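Long-range contact in diaphanous protein (Entamoeba histolytica, PDB 4DVG), which is a formin of the diaphanous family, whose GTPase-binding and FH3 region probably receives Rho-type GTPase signals that control actin assembly: residues P252-R257 against K303-R308. Sequence-based numbering, arbitrary orientation.
Sequences PELEHR and KEVESR
A salt-bridge network of Glu255, Glu304 and Arg308, with a leucine methyl packed on the arginine guanidinium, ties the start of helix 254-265 to the last turns of helix 290-309 at the surface of the all-helical FH3 region. Arg308 does most of the bridging. Its chain, extended from CG to NE, carries the guanidinium across to Leu254, and the two side chains meet tip to tip: Leu254 CD2 sits over the centre of one guanidinium face, 3.4 Å from Arg308 CZ. The same methyl packs against the second helix, 3.7 Å from Glu304 CG and 3.9 Å from Val305 CG2. Chi1 (172°) sets CG of Leu254 anti to its backbone N, and chi2 then turns the methyls.

Charges line the edge of the guanidinium. Glu255 OE2 approaches Arg308 NH1 at 2.7 Å, a salt bridge whose hydrogen bond is weak because it is bent to 126°; carboxylate and guanidinium planes lie 21° apart. One helical turn before Arg308, the Glu304 chain is bent at chi2. Its OE2 accepts from Arg308 NE at 2.8 Å, through its anti lone pair and close to the guanidinium plane; Arg308 NH2 adds a weaker bond to the same oxygen. Beside this network, Arg257 makes a salt bridge to Asp301, a second ionic link between the two helices.

With carboxylates from both helices at its edge and a methyl over one face, the Arg308 guanidinium is probably steadied, chiefly by the bond from NE to Glu304. The two acids would more than offset its single charge, while Leu254 supplies the buried apolar part of an otherwise largely polar surface contact.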
loop_
_atom_site.group_PDB
_atom_site.type_symbol
_atom_site.label_atom_id
_atom_site.label_comp_id
_atom_site.label_asym_id
_atom_site.label_seq_id
_atom_site.Cartn_x
_atom_site.Cartn_y
_atom_site.Cartn_z
ATOM N N PRO B 252 -6.758 33.381 0.691
ATOM C CA PRO B 252 -7.627 34.314 -0.036
ATOM C C PRO B 252 -7.172 35.770 0.127
ATOM O O PRO B 252 -7.279 36.559 -0.819
ATOM C CB PRO B 252 -9.004 34.088 0.608
ATOM C CG PRO B 252 -8.855 32.824 1.476
ATOM C CD PRO B 252 -7.420 32.792 1.868
ATOM N N GLU B 253 -6.662 36.108 1.310
ATOM C CA GLU B 253 -6.247 37.477 1.620
ATOM C C GLU B 253 -4.769 37.661 1.332
ATOM O O GLU B 253 -3.950 36.839 1.736
ATOM C CB GLU B 253 -6.487 37.807 3.101
ATOM C CG GLU B 253 -7.810 37.333 3.674
ATOM O OE1 GLU B 253 -6.773 35.194 3.863
ATOM O OE2 GLU B 253 -8.906 35.373 4.425
ATOM N N LEU B 254 -4.441 38.758 0.650
ATOM C CA LEU B 254 -3.065 39.141 0.344
ATOM C C LEU B 254 -2.235 39.225 1.610
ATOM O O LEU B 254 -1.101 38.768 1.652
ATOM C CB LEU B 254 -3.030 40.501 -0.355
ATOM C CG LEU B 254 -1.612 41.054 -0.529
ATOM C CD1 LEU B 254 -0.873 40.308 -1.643
ATOM C CD2 LEU B 254 -1.622 42.549 -0.815
ATOM N N GLU B 255 -2.804 39.830 2.638
ATOM C CA GLU B 255 -2.135 39.931 3.926
ATOM C C GLU B 255 -1.618 38.566 4.367
ATOM O O GLU B 255 -0.490 38.446 4.838
ATOM C CB GLU B 255 -3.084 40.513 4.980
ATOM C CG GLU B 255 -3.413 42.004 4.806
ATOM C CD GLU B 255 -4.198 42.336 3.530
ATOM O OE1 GLU B 255 -5.012 41.495 3.061
ATOM O OE2 GLU B 255 -3.987 43.463 3.007
ATOM N N HIS B 256 -2.442 37.539 4.207
ATOM C CA HIS B 256 -2.090 36.196 4.673
ATOM C C HIS B 256 -1.075 35.456 3.770
ATOM O O HIS B 256 -0.227 34.733 4.269
ATOM C CB HIS B 256 -3.350 35.354 4.893
ATOM C CG HIS B 256 -4.115 35.721 6.129
ATOM N ND1 HIS B 256 -4.867 36.870 6.227
ATOM C CD2 HIS B 256 -4.246 35.085 7.317
ATOM C CE1 HIS B 256 -5.428 36.928 7.422
ATOM N NE2 HIS B 256 -5.066 35.857 8.103
ATOM N N ARG B 257 -1.162 35.634 2.455
ATOM C CA ARG B 257 -0.103 35.151 1.583
ATOM C C ARG B 257 1.211 35.879 1.879
ATOM O O ARG B 257 2.219 35.218 2.108
ATOM C CB ARG B 257 -0.468 35.280 0.082
ATOM C CG ARG B 257 -1.803 34.700 -0.271
ATOM C CD ARG B 257 -2.035 34.612 -1.765
ATOM N NE ARG B 257 -2.092 35.910 -2.430
ATOM C CZ ARG B 257 -3.175 36.675 -2.499
ATOM N NH1 ARG B 257 -4.315 36.295 -1.923
ATOM N NH2 ARG B 257 -3.112 37.835 -3.140
ATOM N N LYS B 303 3.106 43.383 -7.369
ATOM C CA LYS B 303 2.334 44.375 -8.109
ATOM C C LYS B 303 1.158 44.900 -7.284
ATOM O O LYS B 303 0.856 46.099 -7.311
ATOM C CB LYS B 303 1.794 43.812 -9.429
ATOM C CG LYS B 303 2.854 43.484 -10.478
ATOM C CD LYS B 303 2.236 43.411 -11.881
ATOM N NZ LYS B 303 2.957 41.143 -12.669
ATOM N N GLU B 304 0.486 43.998 -6.571
ATOM C CA GLU B 304 -0.729 44.354 -5.857
ATOM C C GLU B 304 -0.376 45.271 -4.698
ATOM O O GLU B 304 -1.012 46.307 -4.491
ATOM C CB GLU B 304 -1.465 43.099 -5.370
ATOM C CG GLU B 304 -2.581 43.362 -4.344
ATOM C CD GLU B 304 -3.857 43.901 -4.963
ATOM O OE1 GLU B 304 -4.175 43.494 -6.096
ATOM O OE2 GLU B 304 -4.547 44.724 -4.317
ATOM N N VAL B 305 0.652 44.873 -3.953
ATOM C CA VAL B 305 1.195 45.664 -2.859
ATOM C C VAL B 305 1.661 47.018 -3.354
ATOM O O VAL B 305 1.416 48.027 -2.720
ATOM C CB VAL B 305 2.412 44.961 -2.221
ATOM C CG1 VAL B 305 3.071 45.868 -1.199
ATOM C CG2 VAL B 305 1.992 43.661 -1.586
ATOM N N GLU B 306 2.365 47.031 -4.480
ATOM C CA GLU B 306 2.834 48.282 -5.049
ATOM C C GLU B 306 1.619 49.116 -5.389
ATOM O O GLU B 306 1.608 50.329 -5.210
ATOM C CB GLU B 306 3.670 48.047 -6.311
ATOM C CG GLU B 306 4.210 49.333 -6.902
ATOM O OE1 GLU B 306 4.789 48.083 -8.834
ATOM O OE2 GLU B 306 4.538 50.259 -9.068
ATOM N N SER B 307 0.585 48.437 -5.864
ATOM C CA SER B 307 -0.598 49.092 -6.380
ATOM C C SER B 307 -1.419 49.729 -5.267
ATOM O O SER B 307 -2.076 50.753 -5.462
ATOM C CB SER B 307 -1.442 48.081 -7.133
ATOM O OG SER B 307 -2.680 48.657 -7.471
ATOM N N ARG B 308 -1.390 49.120 -4.093
ATOM C CA ARG B 308 -2.090 49.707 -2.958
ATOM C C ARG B 308 -1.325 50.915 -2.414
ATOM O O ARG B 308 -1.921 51.951 -2.136
ATOM C CB ARG B 308 -2.319 48.669 -1.862
ATOM C CG ARG B 308 -3.328 47.612 -2.237
ATOM C CD ARG B 308 -3.469 46.586 -1.133
ATOM N NE ARG B 308 -4.177 45.405 -1.608
ATOM C CZ ARG B 308 -4.480 44.372 -0.841
ATOM N NH1 ARG B 308 -4.143 44.389 0.444
ATOM N NH2 ARG B 308 -5.114 43.328 -1.354
#